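Local coordinates for protein GDSL-like Lipase (Parabacteroides distasonis, PDB 3P94) that probably hydrolyses ester bonds in lipid-like substrates, lysophospholipids perhaps among them, as a serine hydrolase of the GDSL-like (SGNH) family, at residues 14-19 and 71-76; 34-37 and 43-46; 41-44 and 48-51; 174-179 and 184-189. One frame throughout, in Å; residues are numbered along the deposited sequence.

Contact 1 (14-19 and 71-76); sequences EANKTV and INLKPK
In the turn between helix 59-71 and strand 75-81 of the flavodoxin-like parallel sheet, Leu73 reaches out to Asn16 and Val19, the first and last residues of the type I turn at the end of the short helix 13-16. The backbones stay well apart, with Asn16 CA 7.3 Å from Leu73 CA, so the contact belongs to side chains. Leu73 crosses both partners at about a right angle and touches with its two methyl groups. Asn16 OD1 lies against both of them, 3.8 Å from Leu73 CD1, while Leu73 CD2 also meets Val19 CG1 at 4.0 Å. This second pair is purely apolar. Val19 has CG1 anti to its backbone N (chi1 166°), which carries that branch to Leu73.

The turn that holds Leu73 closes a beta-alpha-beta crossover: the chain leaves edge strand 49-53, runs through helix 59-71 and re-enters the sheet beyond strand 23-29. It is a type I turn from Ile71 to Lys74, with Lys74 N bonded to Ile71 O at 3.0 Å, and Lys74 takes a positive phi of 43° as the chain leaves the helix. Leu73 O accepts a hydrogen bond from Ser23 OG, which ties the turn to strand 23-29. Both polar ends of the Asn16 amide are engaged beyond Leu73, OD1 by Arg52 NE of strand 49-53 and ND2 by Asp69 OD1 of helix 59-71, which fixes the rotation of the group lying against the leucine methyls.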
loop_
_atom_site.group_PDB
_atom_site.type_symbol
_atom_site.label_atom_id
_atom_site.label_comp_id
_atom_site.label_asym_id
_atom_site.label_seq_id
_atom_site.Cartn_x
_atom_site.Cartn_y
_atom_site.Cartn_z
ATOM N N GLU A 14 -17.149 -8.087 7.703
ATOM C CA GLU A 14 -18.039 -7.581 8.747
ATOM C C GLU A 14 -17.872 -6.081 8.954
ATOM O O GLU A 14 -18.877 -5.367 9.034
ATOM C CB GLU A 14 -17.832 -8.347 10.069
ATOM C CG GLU A 14 -18.419 -9.748 10.052
ATOM C CD GLU A 14 -19.900 -9.846 9.729
ATOM O OE1 GLU A 14 -20.694 -9.036 10.257
ATOM O OE2 GLU A 14 -20.263 -10.739 8.930
ATOM N N ALA A 15 -16.617 -5.603 9.032
ATOM C CA ALA A 15 -16.285 -4.189 9.200
ATOM C C ALA A 15 -16.888 -3.323 8.082
ATOM O O ALA A 15 -17.364 -2.225 8.363
ATOM C CB ALA A 15 -14.786 -4.012 9.235
ATOM N N ASN A 16 -16.901 -3.829 6.830
ATOM C CA ASN A 16 -17.452 -3.136 5.657
ATOM C C ASN A 16 -18.947 -2.814 5.805
ATOM O O ASN A 16 -19.400 -1.795 5.282
ATOM C CB ASN A 16 -17.231 -3.968 4.400
ATOM C CG ASN A 16 -15.788 -4.014 3.934
ATOM O OD1 ASN A 16 -14.954 -3.174 4.282
ATOM N ND2 ASN A 16 -15.452 -5.004 3.138
ATOM N N LYS A 17 -19.693 -3.652 6.540
ATOM C CA LYS A 17 -21.146 -3.514 6.758
ATOM C C LYS A 17 -21.531 -2.282 7.609
ATOM O O LYS A 17 -22.694 -1.880 7.576
ATOM C CB LYS A 17 -21.723 -4.781 7.402
ATOM C CG LYS A 17 -21.484 -6.063 6.591
ATOM C CD LYS A 17 -22.538 -7.109 6.917
ATOM C CE LYS A 17 -22.009 -8.492 7.145
ATOM N NZ LYS A 17 -22.753 -9.143 8.244
ATOM N N THR A 18 -20.584 -1.675 8.343
ATOM C CA THR A 18 -20.895 -0.503 9.171
ATOM C C THR A 18 -20.139 0.753 8.713
ATOM O O THR A 18 -20.285 1.817 9.331
ATOM C CB THR A 18 -20.685 -0.792 10.662
ATOM O OG1 THR A 18 -19.366 -1.295 10.882
ATOM C CG2 THR A 18 -21.743 -1.747 11.218
ATOM N N VAL A 19 -19.386 0.655 7.601
ATOM C CA VAL A 19 -18.715 1.795 6.991
ATOM C C VAL A 19 -19.800 2.650 6.316
ATOM O O VAL A 19 -20.659 2.095 5.624
ATOM C CB VAL A 19 -17.610 1.344 5.985
ATOM C CG1 VAL A 19 -17.143 2.502 5.104
ATOM C CG2 VAL A 19 -16.425 0.721 6.718
ATOM N N ILE A 71 -13.931 -0.759 -4.013
ATOM C CA ILE A 71 -15.040 -0.413 -4.931
ATOM C C ILE A 71 -16.395 -0.349 -4.198
ATOM O O ILE A 71 -17.101 0.659 -4.319
ATOM C CB ILE A 71 -15.117 -1.375 -6.149
ATOM C CG1 ILE A 71 -13.793 -1.331 -6.987
ATOM C CG2 ILE A 71 -16.364 -1.061 -7.011
ATOM C CD1 ILE A 71 -13.595 -2.385 -8.028
ATOM N N ASN A 72 -16.748 -1.403 -3.435
ATOM C CA ASN A 72 -18.039 -1.465 -2.744
ATOM C C ASN A 72 -18.193 -0.419 -1.625
ATOM O O ASN A 72 -19.331 -0.150 -1.221
ATOM C CB ASN A 72 -18.308 -2.865 -2.224
ATOM C CG ASN A 72 -18.575 -3.873 -3.337
ATOM O OD1 ASN A 72 -18.767 -3.526 -4.509
ATOM N ND2 ASN A 72 -18.574 -5.156 -2.996
ATOM N N LEU A 73 -17.085 0.215 -1.187
ATOM C CA LEU A 73 -17.154 1.265 -0.162
ATOM C C LEU A 73 -17.358 2.649 -0.801
ATOM O O LEU A 73 -17.553 3.625 -0.085
ATOM C CB LEU A 73 -15.904 1.252 0.745
ATOM C CG LEU A 73 -15.667 -0.033 1.573
ATOM C CD1 LEU A 73 -14.485 0.137 2.483
ATOM C CD2 LEU A 73 -16.892 -0.424 2.411
ATOM N N LYS A 74 -17.341 2.723 -2.152
ATOM C CA LYS A 74 -17.510 3.945 -2.955
ATOM C C LYS A 74 -16.708 5.160 -2.374
ATOM O O LYS A 74 -17.308 6.191 -2.068
ATOM C CB LYS A 74 -19.015 4.288 -3.094
ATOM C CG LYS A 74 -19.808 3.241 -3.877
ATOM C CD LYS A 74 -21.299 3.542 -3.853
ATOM C CE LYS A 74 -22.070 2.699 -4.834
ATOM N NZ LYS A 74 -23.488 3.145 -4.916
ATOM N N PRO A 75 -15.371 5.068 -2.180
ATOM C CA PRO A 75 -14.641 6.226 -1.639
ATOM C C PRO A 75 -14.352 7.283 -2.696
ATOM O O PRO A 75 -14.424 7.000 -3.881
ATOM C CB PRO A 75 -13.336 5.601 -1.141
ATOM C CG PRO A 75 -13.090 4.489 -2.097
ATOM C CD PRO A 75 -14.448 3.949 -2.462
ATOM N N LYS A 76 -13.971 8.486 -2.254
ATOM C CA LYS A 76 -13.544 9.570 -3.141
ATOM C C LYS A 76 -12.188 9.190 -3.736
ATOM O O LYS A 76 -11.932 9.421 -4.921
ATOM C CB LYS A 76 -13.435 10.897 -2.370
ATOM C CG LYS A 76 -14.768 11.472 -1.900
ATOM C CD LYS A 76 -14.562 12.798 -1.185
ATOM C CE LYS A 76 -15.874 13.431 -0.815
ATOM N NZ LYS A 76 -15.700 14.851 -0.441
#

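Contact 2 (34-37 and 43-46); sequences DGWW and FFIR
Phe43 carries its ring toward Trp36 with CG anti to the backbone N (chi1 170°), whereas the next residue, Phe44, keeps CG beside its N and approaches the same indole from another direction. The Phe43 ring lies over one face of Trp36 in an offset stack. Its plane is only 4° from that of the indole five-membered ring, and the centroids are 4.3 Å apart. The closest approach, Phe43 CD2 to Trp36 CE2, is 3.6 Å, and the overlap continues through Phe43 CE2 and CZ, which lie over the six-membered half of the indole. Phe44 instead turns its edge toward the indole face, with planes at 72° and Phe44 CZ 3.8 Å from Trp36 CB. Phe44 CE2 also comes to 4.0 Å from Trp37 N, which lies near the plane of the phenyl ring.

The far face of Trp36 is stacked by Tyr188 of helix 185-202, so the indole is sandwiched between two rings, and Phe44 meets Phe27 of strand 23-29 edge-to-face. Offset-stacked and edge-to-face ring pairs of this kind make up an aromatic cluster, here packing the short helices 36-39 and 43-47 against the C-terminal helix of the alpha/beta sandwich.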
loop_
_atom_site.group_PDB
_atom_site.type_symbol
_atom_site.label_atom_id
_atom_site.label_comp_id
_atom_site.label_asym_id
_atom_site.label_seq_id
_atom_site.Cartn_x
_atom_site.Cartn_y
_atom_site.Cartn_z
ATOM N N ASP A 34 -1.281 -2.364 7.590
ATOM C CA ASP A 34 -1.836 -3.121 8.736
ATOM C C ASP A 34 -1.131 -2.776 10.089
ATOM O O ASP A 34 -1.747 -2.875 11.149
ATOM C CB ASP A 34 -1.777 -4.640 8.479
ATOM C CG ASP A 34 -2.853 -5.466 9.176
ATOM O OD1 ASP A 34 -3.693 -4.877 9.896
ATOM O OD2 ASP A 34 -2.888 -6.691 8.961
ATOM N N GLY A 35 0.126 -2.345 10.034
ATOM C CA GLY A 35 0.892 -1.982 11.222
ATOM C C GLY A 35 0.685 -0.557 11.698
ATOM O O GLY A 35 1.173 -0.175 12.768
ATOM N N TRP A 36 -0.039 0.243 10.914
ATOM C CA TRP A 36 -0.273 1.644 11.215
ATOM C C TRP A 36 -1.184 1.826 12.432
ATOM O O TRP A 36 -0.832 2.631 13.296
ATOM C CB TRP A 36 -0.841 2.385 9.996
ATOM C CG TRP A 36 -0.457 3.842 9.905
ATOM C CD1 TRP A 36 -0.288 4.722 10.937
ATOM C CD2 TRP A 36 -0.216 4.583 8.703
ATOM N NE1 TRP A 36 0.090 5.951 10.453
ATOM C CE2 TRP A 36 0.146 5.893 9.082
ATOM C CE3 TRP A 36 -0.206 4.247 7.338
ATOM C CZ2 TRP A 36 0.489 6.879 8.140
ATOM C CZ3 TRP A 36 0.106 5.229 6.400
ATOM C CH2 TRP A 36 0.436 6.528 6.800
ATOM N N TRP A 37 -2.331 1.102 12.514
ATOM C CA TRP A 37 -3.256 1.231 13.660
ATOM C C TRP A 37 -2.554 0.893 15.016
ATOM O O TRP A 37 -2.637 1.734 15.899
ATOM C CB TRP A 37 -4.538 0.401 13.480
ATOM C CG TRP A 37 -5.513 0.573 14.611
ATOM C CD1 TRP A 37 -6.481 1.523 14.717
ATOM C CD2 TRP A 37 -5.579 -0.206 15.819
ATOM N NE1 TRP A 37 -7.138 1.399 15.921
ATOM C CE2 TRP A 37 -6.613 0.339 16.613
ATOM C CE3 TRP A 37 -4.873 -1.324 16.302
ATOM C CZ2 TRP A 37 -6.944 -0.181 17.874
ATOM C CZ3 TRP A 37 -5.217 -1.851 17.535
ATOM C CH2 TRP A 37 -6.246 -1.289 18.305
ATOM N N PHE A 43 -5.054 7.467 13.881
ATOM C CA PHE A 43 -4.670 8.042 12.575
ATOM C C PHE A 43 -5.811 8.009 11.548
ATOM O O PHE A 43 -6.075 9.013 10.881
ATOM C CB PHE A 43 -3.416 7.371 11.967
ATOM C CG PHE A 43 -3.151 7.781 10.535
ATOM C CD1 PHE A 43 -2.850 9.100 10.214
ATOM C CD2 PHE A 43 -3.272 6.860 9.498
ATOM C CE1 PHE A 43 -2.647 9.484 8.884
ATOM C CE2 PHE A 43 -3.076 7.247 8.167
ATOM C CZ PHE A 43 -2.766 8.553 7.870
ATOM N N PHE A 44 -6.431 6.848 11.378
ATOM C CA PHE A 44 -7.485 6.711 10.381
ATOM C C PHE A 44 -8.767 7.409 10.839
ATOM O O PHE A 44 -9.343 8.154 10.060
ATOM C CB PHE A 44 -7.741 5.234 10.053
ATOM C CG PHE A 44 -6.513 4.539 9.514
ATOM C CD1 PHE A 44 -6.137 4.688 8.183
ATOM C CD2 PHE A 44 -5.707 3.765 10.349
ATOM C CE1 PHE A 44 -4.995 4.050 7.684
ATOM C CE2 PHE A 44 -4.547 3.147 9.850
ATOM C CZ PHE A 44 -4.204 3.295 8.520
ATOM N N ILE A 45 -9.188 7.191 12.096
ATOM C CA ILE A 45 -10.424 7.745 12.650
ATOM C C ILE A 45 -10.415 9.293 12.654
ATOM O O ILE A 45 -11.417 9.876 12.257
ATOM C CB ILE A 45 -10.689 7.140 14.068
ATOM C CG1 ILE A 45 -11.255 5.703 13.989
ATOM C CG2 ILE A 45 -11.525 8.027 14.942
ATOM C CD1 ILE A 45 -10.740 4.748 15.166
ATOM N N ARG A 46 -9.312 9.953 13.078
ATOM C CA ARG A 46 -9.273 11.432 13.147
ATOM C C ARG A 46 -9.300 12.105 11.766
ATOM O O ARG A 46 -9.674 13.270 11.656
ATOM C CB ARG A 46 -8.074 11.938 13.964
ATOM C CG ARG A 46 -6.684 11.726 13.340
ATOM C CD ARG A 46 -5.612 12.025 14.374
ATOM N NE ARG A 46 -4.262 11.898 13.824
ATOM C CZ ARG A 46 -3.370 11.003 14.228
ATOM N NH1 ARG A 46 -3.672 10.142 15.195
ATOM N NH2 ARG A 46 -2.168 10.961 13.672
#

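Contact 3 (41-44 and 48-51); sequences STFF and NFVD
Helix 43-47 ends in a Schellman motif that brings Phe49, at the start of edge strand 49-53, back to Phe44. Asn48 supplies the positive phi that reverses the chain, and the CA atoms of Phe44 and Phe49 are 4.5 Å apart. Phe49 N donates to Phe44 O at 2.8 Å in an almost straight bond (175°), approaching from outside the carbonyl plane. Asn48 N is also near this oxygen, but at a poor angle, and is not bonded to it.

On the side-chain level both faces of the Phe44 ring are covered. Asp51 CB sits over its centre, 3.5 Å from the centroid and nearly on the ring normal, a CH-pi contact, while Phe43 CD2 covers the opposite face. The Asp51 carboxylate, with CG anti to the backbone N, continues along the ring at only 14° to its plane, and OD2 comes to 3.6 Å from Phe44 CE2. Phe49 CB meets the rim of the same ring, 3.8 Å from Phe44 CD1. The Phe49 ring presents its edge to the face of Phe43 in an offset edge-to-face pair, with planes at 68° and Phe49 CE2 3.9 Å from Phe43 CZ. Leu196 and Ile199 of helix 185-202 also pack on Phe49.

A carboxylate laid flat on a phenyl face is probably not favoured electrostatically by the pi cloud, so the attraction probably rests on the CB hydrogens of Asp51 and on dispersion, while its OD1 is satisfied by Gly53 N farther along the strand.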
loop_
_atom_site.group_PDB
_atom_site.type_symbol
_atom_site.label_atom_id
_atom_site.label_comp_id
_atom_site.label_asym_id
_atom_site.label_seq_id
_atom_site.Cartn_x
_atom_site.Cartn_y
_atom_site.Cartn_z
ATOM N N SER A 41 -3.267 4.451 16.863
ATOM C CA SER A 41 -4.656 3.968 16.900
ATOM C C SER A 41 -5.725 4.959 16.404
ATOM O O SER A 41 -6.781 4.501 15.980
ATOM C CB SER A 41 -5.025 3.488 18.297
ATOM O OG SER A 41 -5.055 4.551 19.234
ATOM N N THR A 42 -5.455 6.284 16.410
ATOM C CA THR A 42 -6.464 7.246 15.958
ATOM C C THR A 42 -6.149 7.881 14.578
ATOM O O THR A 42 -6.935 8.721 14.144
ATOM C CB THR A 42 -6.697 8.347 17.003
ATOM O OG1 THR A 42 -5.519 9.142 17.142
ATOM C CG2 THR A 42 -7.156 7.803 18.350
ATOM N N PHE A 43 -5.054 7.467 13.881
ATOM C CA PHE A 43 -4.670 8.042 12.575
ATOM C C PHE A 43 -5.811 8.009 11.548
ATOM O O PHE A 43 -6.075 9.013 10.881
ATOM C CB PHE A 43 -3.416 7.371 11.967
ATOM C CG PHE A 43 -3.151 7.781 10.535
ATOM C CD1 PHE A 43 -2.850 9.100 10.214
ATOM C CD2 PHE A 43 -3.272 6.860 9.498
ATOM C CE1 PHE A 43 -2.647 9.484 8.884
ATOM C CE2 PHE A 43 -3.076 7.247 8.167
ATOM C CZ PHE A 43 -2.766 8.553 7.870
ATOM N N PHE A 44 -6.431 6.848 11.378
ATOM C CA PHE A 44 -7.485 6.711 10.381
ATOM C C PHE A 44 -8.767 7.409 10.839
ATOM O O PHE A 44 -9.343 8.154 10.060
ATOM C CB PHE A 44 -7.741 5.234 10.053
ATOM C CG PHE A 44 -6.513 4.539 9.514
ATOM C CD1 PHE A 44 -6.137 4.688 8.183
ATOM C CD2 PHE A 44 -5.707 3.765 10.349
ATOM C CE1 PHE A 44 -4.995 4.050 7.684
ATOM C CE2 PHE A 44 -4.547 3.147 9.850
ATOM C CZ PHE A 44 -4.204 3.295 8.520
ATOM N N ASN A 48 -10.951 10.476 9.092
ATOM C CA ASN A 48 -12.064 9.802 8.426
ATOM C C ASN A 48 -11.518 8.963 7.254
ATOM O O ASN A 48 -11.999 9.048 6.131
ATOM C CB ASN A 48 -13.180 10.786 7.988
ATOM C CG ASN A 48 -14.448 10.127 7.472
ATOM O OD1 ASN A 48 -14.801 8.996 7.844
ATOM N ND2 ASN A 48 -15.149 10.822 6.578
ATOM N N PHE A 49 -10.474 8.174 7.531
ATOM C CA PHE A 49 -9.878 7.245 6.572
ATOM C C PHE A 49 -10.311 5.827 6.926
ATOM O O PHE A 49 -10.527 5.529 8.105
ATOM C CB PHE A 49 -8.335 7.347 6.551
ATOM C CG PHE A 49 -7.715 8.673 6.159
ATOM C CD1 PHE A 49 -8.407 9.578 5.357
ATOM C CD2 PHE A 49 -6.416 8.990 6.541
ATOM C CE1 PHE A 49 -7.821 10.789 4.974
ATOM C CE2 PHE A 49 -5.826 10.198 6.148
ATOM C CZ PHE A 49 -6.535 11.091 5.374
ATOM N N VAL A 50 -10.436 4.962 5.915
ATOM C CA VAL A 50 -10.823 3.567 6.113
ATOM C C VAL A 50 -9.561 2.722 5.941
ATOM O O VAL A 50 -8.955 2.748 4.874
ATOM C CB VAL A 50 -11.976 3.130 5.167
ATOM C CG1 VAL A 50 -12.290 1.648 5.327
ATOM C CG2 VAL A 50 -13.226 3.960 5.403
ATOM N N ASP A 51 -9.164 1.995 6.990
ATOM C CA ASP A 51 -7.959 1.161 6.984
ATOM C C ASP A 51 -8.303 -0.237 6.460
ATOM O O ASP A 51 -9.091 -0.959 7.069
ATOM C CB ASP A 51 -7.362 1.120 8.414
ATOM C CG ASP A 51 -6.267 0.095 8.687
ATOM O OD1 ASP A 51 -5.638 -0.397 7.700
ATOM O OD2 ASP A 51 -6.005 -0.185 9.886
#

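Contact 4 (174-179 and 184-189); sequences ANLSKD and TLEGYK
Thr184 grips two successive carbonyls of the loop 174-179: its backbone N donates to Leu176 O at 3.0 Å, and its hydroxyl OG1 donates to Asn175 O, also at 3.0 Å. OG1 stands between the backbone N and the carbonyl carbon (chi1 53°), which lets both donors face the loop, while the CG2 methyl rests 3.8 Å from Ser177 CA. In the first turn of the helix, Glu186 OE2 accepts from Asn175 ND2 at 2.8 Å. The acceptor lies in the amide plane, but the donor comes from above the carboxylate, 54° out of its plane. Glu186 CG meets Leu176 CD2 at 3.9 Å. Close approach is possible beside Gly187, whose CA lies 4.6 Å from Leu176 CA.

Thr184 occupies the N-cap of helix 185-202, and the loop beyond leads to the probable catalytic site. Ser177 OG bonds to His182 O, and Asp179 bonds to His182 ND1 through OD2 and to Val181 N through OD1, a geometry that fits a Ser-His-Asp triad with Ser31. Near the start of a helix, the negative charge of Glu186 would probably be favoured by the helix dipole, and its bond to Asn175 ties that end to the triad-bearing loop.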
loop_
_atom_site.group_PDB
_atom_site.type_symbol
_atom_site.label_atom_id
_atom_site.label_comp_id
_atom_site.label_asym_id
_atom_site.label_seq_id
_atom_site.Cartn_x
_atom_site.Cartn_y
_atom_site.Cartn_z
ATOM N N ALA A 174 17.600 2.141 11.242
ATOM C CA ALA A 174 17.125 1.562 12.507
ATOM C C ALA A 174 16.101 2.433 13.251
ATOM O O ALA A 174 15.173 1.882 13.833
ATOM C CB ALA A 174 18.298 1.279 13.424
ATOM N N ASN A 175 16.237 3.777 13.209
ATOM C CA ASN A 175 15.293 4.677 13.889
ATOM C C ASN A 175 13.925 4.689 13.205
ATOM O O ASN A 175 12.923 4.961 13.870
ATOM C CB ASN A 175 15.847 6.101 13.983
ATOM C CG ASN A 175 16.054 6.787 12.658
ATOM O OD1 ASN A 175 16.793 6.312 11.803
ATOM N ND2 ASN A 175 15.456 7.959 12.486
ATOM N N LEU A 176 13.869 4.351 11.903
ATOM C CA LEU A 176 12.604 4.333 11.164
ATOM C C LEU A 176 11.991 2.945 11.060
ATOM O O LEU A 176 10.832 2.844 10.660
ATOM C CB LEU A 176 12.783 4.918 9.745
ATOM C CG LEU A 176 13.221 6.401 9.651
ATOM C CD1 LEU A 176 13.015 6.931 8.233
ATOM C CD2 LEU A 176 12.446 7.283 10.636
ATOM N N SER A 177 12.737 1.883 11.425
ATOM C CA SER A 177 12.250 0.509 11.280
ATOM C C SER A 177 13.013 -0.471 12.153
ATOM O O SER A 177 14.238 -0.400 12.221
ATOM C CB SER A 177 12.376 0.079 9.819
ATOM O OG SER A 177 11.819 -1.199 9.560
ATOM N N LYS A 178 12.296 -1.416 12.792
ATOM C CA LYS A 178 12.943 -2.441 13.623
ATOM C C LYS A 178 13.501 -3.594 12.770
ATOM O O LYS A 178 14.565 -4.120 13.104
ATOM C CB LYS A 178 11.991 -2.989 14.689
ATOM C CG LYS A 178 11.908 -2.111 15.939
ATOM C CD LYS A 178 11.641 -2.928 17.204
ATOM C CE LYS A 178 12.903 -3.520 17.799
ATOM N NZ LYS A 178 12.734 -4.964 18.093
ATOM N N ASP A 179 12.808 -3.972 11.668
ATOM C CA ASP A 179 13.262 -5.061 10.807
ATOM C C ASP A 179 13.857 -4.553 9.471
ATOM O O ASP A 179 14.218 -5.371 8.611
ATOM C CB ASP A 179 12.104 -6.060 10.531
ATOM C CG ASP A 179 10.912 -5.492 9.771
ATOM O OD1 ASP A 179 10.817 -4.247 9.642
ATOM O OD2 ASP A 179 10.060 -6.287 9.333
ATOM N N THR A 184 8.514 2.025 12.341
ATOM C CA THR A 184 8.243 2.308 13.744
ATOM C C THR A 184 7.275 3.495 13.727
ATOM O O THR A 184 6.942 3.976 12.642
ATOM C CB THR A 184 9.568 2.647 14.449
ATOM O OG1 THR A 184 10.186 3.697 13.689
ATOM C CG2 THR A 184 10.491 1.433 14.576
ATOM N N LEU A 185 6.909 4.039 14.893
ATOM C CA LEU A 185 6.050 5.223 14.953
ATOM C C LEU A 185 6.743 6.427 14.280
ATOM O O LEU A 185 6.082 7.200 13.582
ATOM C CB LEU A 185 5.676 5.537 16.415
ATOM C CG LEU A 185 4.764 6.754 16.674
ATOM C CD1 LEU A 185 3.452 6.677 15.878
ATOM C CD2 LEU A 185 4.488 6.914 18.166
ATOM N N GLU A 186 8.075 6.555 14.446
ATOM C CA GLU A 186 8.867 7.629 13.837
ATOM C C GLU A 186 8.709 7.611 12.310
ATOM O O GLU A 186 8.541 8.668 11.699
ATOM C CB GLU A 186 10.350 7.506 14.225
ATOM C CG GLU A 186 11.160 8.769 13.951
ATOM C CD GLU A 186 12.602 8.758 14.429
ATOM O OE1 GLU A 186 12.878 8.141 15.483
ATOM O OE2 GLU A 186 13.451 9.393 13.764
ATOM N N GLY A 187 8.734 6.415 11.725
ATOM C CA GLY A 187 8.566 6.242 10.292
ATOM C C GLY A 187 7.157 6.575 9.871
ATOM O O GLY A 187 6.969 7.285 8.886
ATOM N N TYR A 188 6.152 6.116 10.649
ATOM C CA TYR A 188 4.740 6.395 10.347
ATOM C C TYR A 188 4.427 7.886 10.395
ATOM O O TYR A 188 3.573 8.337 9.638
ATOM C CB TYR A 188 3.801 5.631 11.291
ATOM C CG TYR A 188 3.601 4.187 10.888
ATOM C CD1 TYR A 188 3.070 3.857 9.642
ATOM C CD2 TYR A 188 3.973 3.149 11.734
ATOM C CE1 TYR A 188 2.892 2.530 9.259
ATOM C CE2 TYR A 188 3.795 1.815 11.365
ATOM C CZ TYR A 188 3.252 1.512 10.126
ATOM O OH TYR A 188 3.084 0.199 9.763
ATOM N N LYS A 189 5.113 8.647 11.271
ATOM C CA LYS A 189 4.907 10.091 11.387
ATOM C C LYS A 189 5.451 10.818 10.147
ATOM O O LYS A 189 4.823 11.783 9.692
ATOM C CB LYS A 189 5.509 10.636 12.697
ATOM C CG LYS A 189 4.689 10.257 13.949
ATOM C CD LYS A 189 3.402 11.093 14.082
ATOM C CE LYS A 189 2.321 10.424 14.893
ATOM N NZ LYS A 189 1.061 11.212 14.849
#

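Contacts 2 and 3 are virtually continuous, with centres about 4 Å apart: they share Phe43 and Phe44, and Trp37 CB of contact 2 lies 3.9 Å from Asp51 OD2 of contact 3. Through strand 49-53 contact 3 also reaches contact 1, where Leu73 CD1 packs on Val50 CG1 at 3.9 Å. Contact 2 meets contact 4 at helix 185-202. There Arg46 and Lys189 converge on Asp40 and Glu192, which form salt bridges with both. Contact 4 holds Asp179 of the probable triad, and contact 2 begins three residues after its probable nucleophile Ser31, whereas the centre of contact 1 is about 30 Å from that of contact 4.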